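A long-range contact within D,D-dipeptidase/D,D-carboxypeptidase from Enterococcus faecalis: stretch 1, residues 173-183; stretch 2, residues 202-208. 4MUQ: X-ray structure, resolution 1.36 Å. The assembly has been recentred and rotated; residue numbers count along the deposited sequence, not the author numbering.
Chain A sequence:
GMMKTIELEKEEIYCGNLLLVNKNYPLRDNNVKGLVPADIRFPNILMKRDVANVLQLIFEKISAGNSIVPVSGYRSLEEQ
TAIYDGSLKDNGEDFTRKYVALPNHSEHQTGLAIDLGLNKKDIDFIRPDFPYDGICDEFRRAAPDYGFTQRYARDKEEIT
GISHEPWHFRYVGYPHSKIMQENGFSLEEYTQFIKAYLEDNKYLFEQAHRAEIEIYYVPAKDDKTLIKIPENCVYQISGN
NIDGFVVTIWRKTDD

Stretch 1 173-183: GYPHSKIMQEN
Stretch 2, residues 202-208: KYLFEQA

The most unusual feature is a cis peptide bond between Tyr 174 and Pro 175, whose ring (C-gamma endo) presents CB to one face of Phe 205: Pro 175 CB lies 3.5 Å from the centroid of the Phe 205 ring and 7° off its normal, a CH-pi contact. Pro 175 (phi/psi -95/6) is the N-cap of the helix that begins at His 176, its O accepting from Ile 179 N at 2.9 Å. The helix runs nearly perpendicular to strand 203-205 (96° between N-to-C directions, axes 10.7 Å apart at closest approach); the nearest CA atoms, of Pro 175 and Phe 205, are 7.5 Å apart. The extended strand (phi -82 to -109, psi 120 to 135) alternates: Tyr 203 and Phe 205 point toward stretch 1, both chi1 t with chi2 near 90°, and Leu 204 away. Buried Phe 205 is covered most; its flat apolar ring offers a face to Pro 175 CB and an edge to Lys 178 CG (t, p, t, t; 4.0 Å from Phe 205 CZ) and Tyr 174 OH (t, 85°; 3.3 Å from Phe 205 CE2, ring planes at 85°). Branched, apolar Ile 179 (m, t) reaches both rings, CG1 3.5 Å from Phe 205 CD1 and CD1 3.5 Å from Tyr 203 CE2. Lys 178 CA-to-CB points toward stretch 2; NZ donates a hydrogen bond to Gln 181 OE1 (2.9 Å). One water bridges Asn 183 ND2 (2.8 Å) and Tyr 203 OH (2.7 Å).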

ATOM      1  N   GLY A 173      -0.045   3.797  -4.729  1.00 11.89           N
ATOM      2  CA  GLY A 173      -0.343   4.675  -5.842  1.00 12.32           C
ATOM      3  C   GLY A 173       0.896   5.261  -6.494  1.00 12.65           C
ATOM      4  O   GLY A 173       1.932   5.444  -5.851  1.00 14.24           O
ATOM      5  N   TYR A 174       0.783   5.538  -7.784  1.00 16.82           N
ATOM      6  CA  TYR A 174       1.826   6.233  -8.524  1.00 15.14           C
ATOM      7  C   TYR A 174       1.662   7.731  -8.258  1.00 20.78           C
ATOM      8  O   TYR A 174       0.539   8.225  -8.183  1.00 21.89           O
ATOM      9  CB  TYR A 174       1.637   5.934 -10.009  1.00 18.08           C
ATOM     10  CG  TYR A 174       2.730   6.437 -10.916  1.00 20.02           C
ATOM     11  CD1 TYR A 174       3.881   5.679 -11.135  1.00 21.58           C
ATOM     12  CD2 TYR A 174       2.608   7.653 -11.570  1.00 22.71           C
ATOM     13  CE1 TYR A 174       4.883   6.132 -11.969  1.00 24.44           C
ATOM     14  CE2 TYR A 174       3.611   8.114 -12.414  1.00 22.45           C
ATOM     15  CZ  TYR A 174       4.741   7.345 -12.605  1.00 23.35           C
ATOM     16  OH  TYR A 174       5.740   7.796 -13.441  1.00 29.60           O
ATOM     17  N   PRO A 175       2.775   8.482  -8.146  1.00 16.65           N
ATOM     18  CA  PRO A 175       4.181   8.094  -8.325  1.00 14.79           C
ATOM     19  C   PRO A 175       4.877   7.719  -7.020  1.00 14.77           C
ATOM     20  O   PRO A 175       6.095   7.487  -7.029  1.00 15.02           O
ATOM     21  CB  PRO A 175       4.804   9.379  -8.875  1.00 15.95           C
ATOM     22  CG  PRO A 175       4.052  10.460  -8.145  1.00 19.50           C
ATOM     23  CD  PRO A 175       2.630   9.942  -7.988  1.00 20.77           C
ATOM     24  N   HIS A 176       4.138   7.658  -5.918  1.00 11.87           N
ATOM     25  CA  HIS A 176       4.739   7.343  -4.630  1.00 12.05           C
ATOM     26  C   HIS A 176       5.551   6.064  -4.670  1.00 12.77           C
ATOM     27  O   HIS A 176       6.656   6.017  -4.140  1.00 13.80           O
ATOM     28  CB  HIS A 176       3.660   7.273  -3.549  1.00 10.68           C
ATOM     29  CG  HIS A 176       2.757   8.460  -3.576  1.00 10.95           C
ATOM     30  ND1 HIS A 176       3.132   9.697  -3.088  1.00 13.39           N
ATOM     31  CD2 HIS A 176       1.530   8.621  -4.119  1.00 12.31           C
ATOM     32  CE1 HIS A 176       2.156  10.560  -3.303  1.00 16.29           C
ATOM     33  NE2 HIS A 176       1.175   9.934  -3.932  1.00 14.32           N
ATOM     34  N   SER A 177       5.009   5.028  -5.309  1.00 12.58           N
ATOM     35  CA  SER A 177       5.715   3.753  -5.399  1.00 11.54           C
ATOM     36  C   SER A 177       7.041   3.874  -6.140  1.00 13.54           C
ATOM     37  O   SER A 177       8.017   3.187  -5.808  1.00 15.22           O
ATOM     38  CB  SER A 177       4.827   2.702  -6.068  1.00 14.46           C
ATOM     39  OG  SER A 177       4.387   3.151  -7.327  1.00 13.81           O
ATOM     40  N   LYS A 178       7.077   4.748  -7.140  1.00 13.07           N
ATOM     41  CA  LYS A 178       8.280   4.952  -7.935  1.00 13.97           C
ATOM     42  C   LYS A 178       9.317   5.736  -7.146  1.00 16.90           C
ATOM     43  O   LYS A 178      10.511   5.419  -7.193  1.00 17.33           O
ATOM     44  CB  LYS A 178       7.948   5.675  -9.241  1.00 15.04           C
ATOM     45  CG  LYS A 178       9.085   5.699 -10.239  1.00 19.68           C
ATOM     46  CD  LYS A 178       9.411   4.288 -10.703  1.00 22.30           C
ATOM     47  CE  LYS A 178      10.453   4.323 -11.813  1.00 27.56           C
ATOM     48  NZ  LYS A 178      10.713   2.960 -12.354  1.00 31.46           N
ATOM     49  N   ILE A 179       8.863   6.755  -6.417  1.00 15.41           N
ATOM     50  CA  ILE A 179       9.767   7.547  -5.594  1.00 14.62           C
ATOM     51  C   ILE A 179      10.368   6.636  -4.522  1.00 16.81           C
ATOM     52  O   ILE A 179      11.560   6.713  -4.245  1.00 16.39           O
ATOM     53  CB  ILE A 179       9.025   8.725  -4.951  1.00 17.16           C
ATOM     54  CG1 ILE A 179       8.494   9.654  -6.036  1.00 17.94           C
ATOM     55  CG2 ILE A 179       9.937   9.496  -4.003  1.00 18.21           C
ATOM     56  CD1 ILE A 179       7.467  10.639  -5.535  1.00 20.36           C
ATOM     57  N   MET A 180       9.562   5.743  -3.947  1.00 13.67           N
ATOM     58  CA  MET A 180      10.085   4.801  -2.962  1.00 13.41           C
ATOM     59  C   MET A 180      11.122   3.865  -3.577  1.00 13.41           C
ATOM     60  O   MET A 180      12.161   3.602  -2.970  1.00 17.27           O
ATOM     61  CB  MET A 180       8.953   4.005  -2.333  1.00 13.21           C
ATOM     62  CG  MET A 180       8.050   4.870  -1.466  1.00 11.42           C
ATOM     63  SD  MET A 180       6.546   4.040  -0.959  1.00 12.67           S
ATOM     64  CE  MET A 180       7.211   2.624  -0.092  1.00 14.45           C
ATOM     65  N   GLN A 181      10.854   3.406  -4.796  1.00 15.24           N
ATOM     66  CA  GLN A 181      11.784   2.530  -5.493  1.00 17.80           C
ATOM     67  C   GLN A 181      13.102   3.249  -5.764  1.00 21.13           C
ATOM     68  O   GLN A 181      14.172   2.699  -5.506  1.00 20.05           O
ATOM     69  CB  GLN A 181      11.182   2.038  -6.808  1.00 18.94           C
ATOM     70  CG  GLN A 181      12.135   1.136  -7.607  1.00 22.68           C
ATOM     71  CD  GLN A 181      11.714   0.955  -9.053  1.00 30.63           C
ATOM     72  OE1 GLN A 181      11.475   1.926  -9.771  1.00 34.12           O
ATOM     73  NE2 GLN A 181      11.623  -0.297  -9.489  1.00 37.19           N
ATOM     74  N   GLU A 182      13.024   4.482  -6.267  1.00 17.67           N
ATOM     75  CA  GLU A 182      14.217   5.258  -6.594  1.00 20.84           C
ATOM     76  C   GLU A 182      15.105   5.501  -5.377  1.00 22.16           C
ATOM     77  O   GLU A 182      16.330   5.555  -5.495  1.00 24.39           O
ATOM     78  CB  GLU A 182      13.831   6.601  -7.216  1.00 21.23           C
ATOM     79  CG  GLU A 182      13.159   6.513  -8.579  1.00 32.26           C
ATOM     80  CD  GLU A 182      12.536   7.835  -9.013  1.00 39.52           C
ATOM     81  OE1 GLU A 182      12.563   8.799  -8.215  1.00 46.15           O
ATOM     82  OE2 GLU A 182      12.017   7.906 -10.150  1.00 41.80           O
ATOM     83  N   ASN A 183      14.487   5.656  -4.210  1.00 19.16           N
ATOM     84  CA  ASN A 183      15.225   5.977  -2.990  1.00 20.10           C
ATOM     85  C   ASN A 183      15.517   4.783  -2.087  1.00 18.44           C
ATOM     86  O   ASN A 183      16.188   4.933  -1.056  1.00 23.16           O
ATOM     87  CB  ASN A 183      14.471   7.033  -2.188  1.00 21.45           C
ATOM     88  CG  ASN A 183      14.581   8.404  -2.798  1.00 23.10           C
ATOM     89  OD1 ASN A 183      15.596   9.083  -2.640  1.00 28.68           O
ATOM     90  ND2 ASN A 183      13.548   8.820  -3.513  1.00 24.82           N
ATOM     91  N   LYS A 202       7.177  22.104  -2.264  1.00 27.18           N
ATOM     92  CA  LYS A 202       6.631  20.845  -2.752  1.00 22.98           C
ATOM     93  C   LYS A 202       7.709  19.950  -3.351  1.00 22.13           C
ATOM     94  O   LYS A 202       8.738  20.432  -3.829  1.00 24.01           O
ATOM     95  CB  LYS A 202       5.560  21.116  -3.807  1.00 26.12           C
ATOM     96  CG  LYS A 202       4.382  21.940  -3.322  1.00 25.33           C
ATOM     97  CD  LYS A 202       3.314  22.057  -4.410  1.00 35.04           C
ATOM     98  CE  LYS A 202       2.124  22.887  -3.945  1.00 34.31           C
ATOM     99  NZ  LYS A 202       2.250  24.316  -4.318  1.00 38.21           N
ATOM    100  N   TYR A 203       7.463  18.646  -3.317  1.00 20.11           N
ATOM    101  CA  TYR A 203       8.310  17.679  -4.009  1.00 19.24           C
ATOM    102  C   TYR A 203       7.890  17.624  -5.473  1.00 20.33           C
ATOM    103  O   TYR A 203       6.698  17.563  -5.776  1.00 23.65           O
ATOM    104  CB  TYR A 203       8.176  16.284  -3.372  1.00 17.76           C
ATOM    105  CG  TYR A 203       9.055  15.234  -4.025  1.00 17.43           C
ATOM    106  CD1 TYR A 203      10.361  15.023  -3.590  1.00 32.21           C
ATOM    107  CD2 TYR A 203       8.591  14.476  -5.093  1.00 19.17           C
ATOM    108  CE1 TYR A 203      11.169  14.073  -4.189  1.00 29.01           C
ATOM    109  CE2 TYR A 203       9.400  13.524  -5.706  1.00 19.73           C
ATOM    110  CZ  TYR A 203      10.679  13.326  -5.244  1.00 21.35           C
ATOM    111  OH  TYR A 203      11.483  12.385  -5.851  1.00 29.13           O
ATOM    112  N   LEU A 204       8.864  17.629  -6.375  1.00 21.88           N
ATOM    113  CA  LEU A 204       8.577  17.566  -7.805  1.00 23.42           C
ATOM    114  C   LEU A 204       8.930  16.199  -8.391  1.00 22.49           C
ATOM    115  O   LEU A 204      10.086  15.777  -8.343  1.00 24.63           O
ATOM    116  CB  LEU A 204       9.335  18.664  -8.561  1.00 26.68           C
ATOM    117  CG  LEU A 204       9.177  18.607 -10.079  1.00 28.87           C
ATOM    118  CD1 LEU A 204       7.730  18.812 -10.467  1.00 36.66           C
ATOM    119  CD2 LEU A 204      10.059  19.650 -10.761  1.00 32.40           C
ATOM    120  N   PHE A 205       7.932  15.518  -8.950  1.00 22.59           N
ATOM    121  CA  PHE A 205       8.165  14.269  -9.671  1.00 21.87           C
ATOM    122  C   PHE A 205       7.946  14.503 -11.159  1.00 24.37           C
ATOM    123  O   PHE A 205       6.870  14.930 -11.586  1.00 26.61           O
ATOM    124  CB  PHE A 205       7.239  13.152  -9.154  1.00 20.42           C
ATOM    125  CG  PHE A 205       7.434  11.819  -9.846  1.00 19.61           C
ATOM    126  CD1 PHE A 205       8.326  10.884  -9.335  1.00 26.08           C
ATOM    127  CD2 PHE A 205       6.739  11.511 -11.009  1.00 20.71           C
ATOM    128  CE1 PHE A 205       8.517   9.662  -9.967  1.00 24.58           C
ATOM    129  CE2 PHE A 205       6.923  10.295 -11.651  1.00 24.08           C
ATOM    130  CZ  PHE A 205       7.818   9.369 -11.127  1.00 26.65           C
ATOM    131  N   GLU A 206       8.973  14.233 -11.954  1.00 27.83           N
ATOM    132  CA  GLU A 206       8.855  14.419 -13.388  1.00 37.78           C
ATOM    133  C   GLU A 206       9.631  13.368 -14.166  1.00 54.59           C
ATOM    134  O   GLU A 206      10.753  13.006 -13.802  1.00 56.09           O
ATOM    135  CB  GLU A 206       9.327  15.823 -13.789  1.00 47.16           C
ATOM    136  CG  GLU A 206      10.795  16.094 -13.510  1.00 45.26           C
ATOM    137  CD  GLU A 206      11.187  17.533 -13.777  1.00 59.99           C
ATOM    138  OE1 GLU A 206      10.403  18.265 -14.422  1.00 64.57           O
ATOM    139  OE2 GLU A 206      12.277  17.933 -13.326  1.00 62.36           O
ATOM    140  N   GLN A 207       9.021  12.874 -15.235  1.00 57.63           N
ATOM    141  CA  GLN A 207       9.754  12.107 -16.236  1.00 60.68           C
ATOM    142  C   GLN A 207       9.192  12.298 -17.641  1.00 67.56           C
ATOM    143  O   GLN A 207       7.974  12.318 -17.840  1.00 66.21           O
ATOM    144  CB  GLN A 207       9.833  10.617 -15.881  1.00 65.58           C
ATOM    145  CG  GLN A 207       8.494   9.917 -15.694  1.00 64.63           C
ATOM    146  CD  GLN A 207       8.639   8.405 -15.567  1.00 68.38           C
ATOM    147  OE1 GLN A 207       7.809   7.648 -16.072  1.00 72.27           O
ATOM    148  NE2 GLN A 207       9.692   7.962 -14.884  1.00 63.48           N
ATOM    149  N   ALA A 208      10.113  12.454 -18.593  1.00 62.69           N
ATOM    150  CA  ALA A 208       9.829  12.497 -20.033  1.00 66.79           C
ATOM    151  C   ALA A 208       8.530  13.183 -20.439  1.00 71.00           C
ATOM    152  O   ALA A 208       8.134  14.195 -19.856  1.00 70.61           O
ATOM    153  CB  ALA A 208       9.886  11.095 -20.619  1.00 62.68           C
TER
HETATM  154  O   HOH W   1      13.701  11.328  -4.830  1.00 34.77           O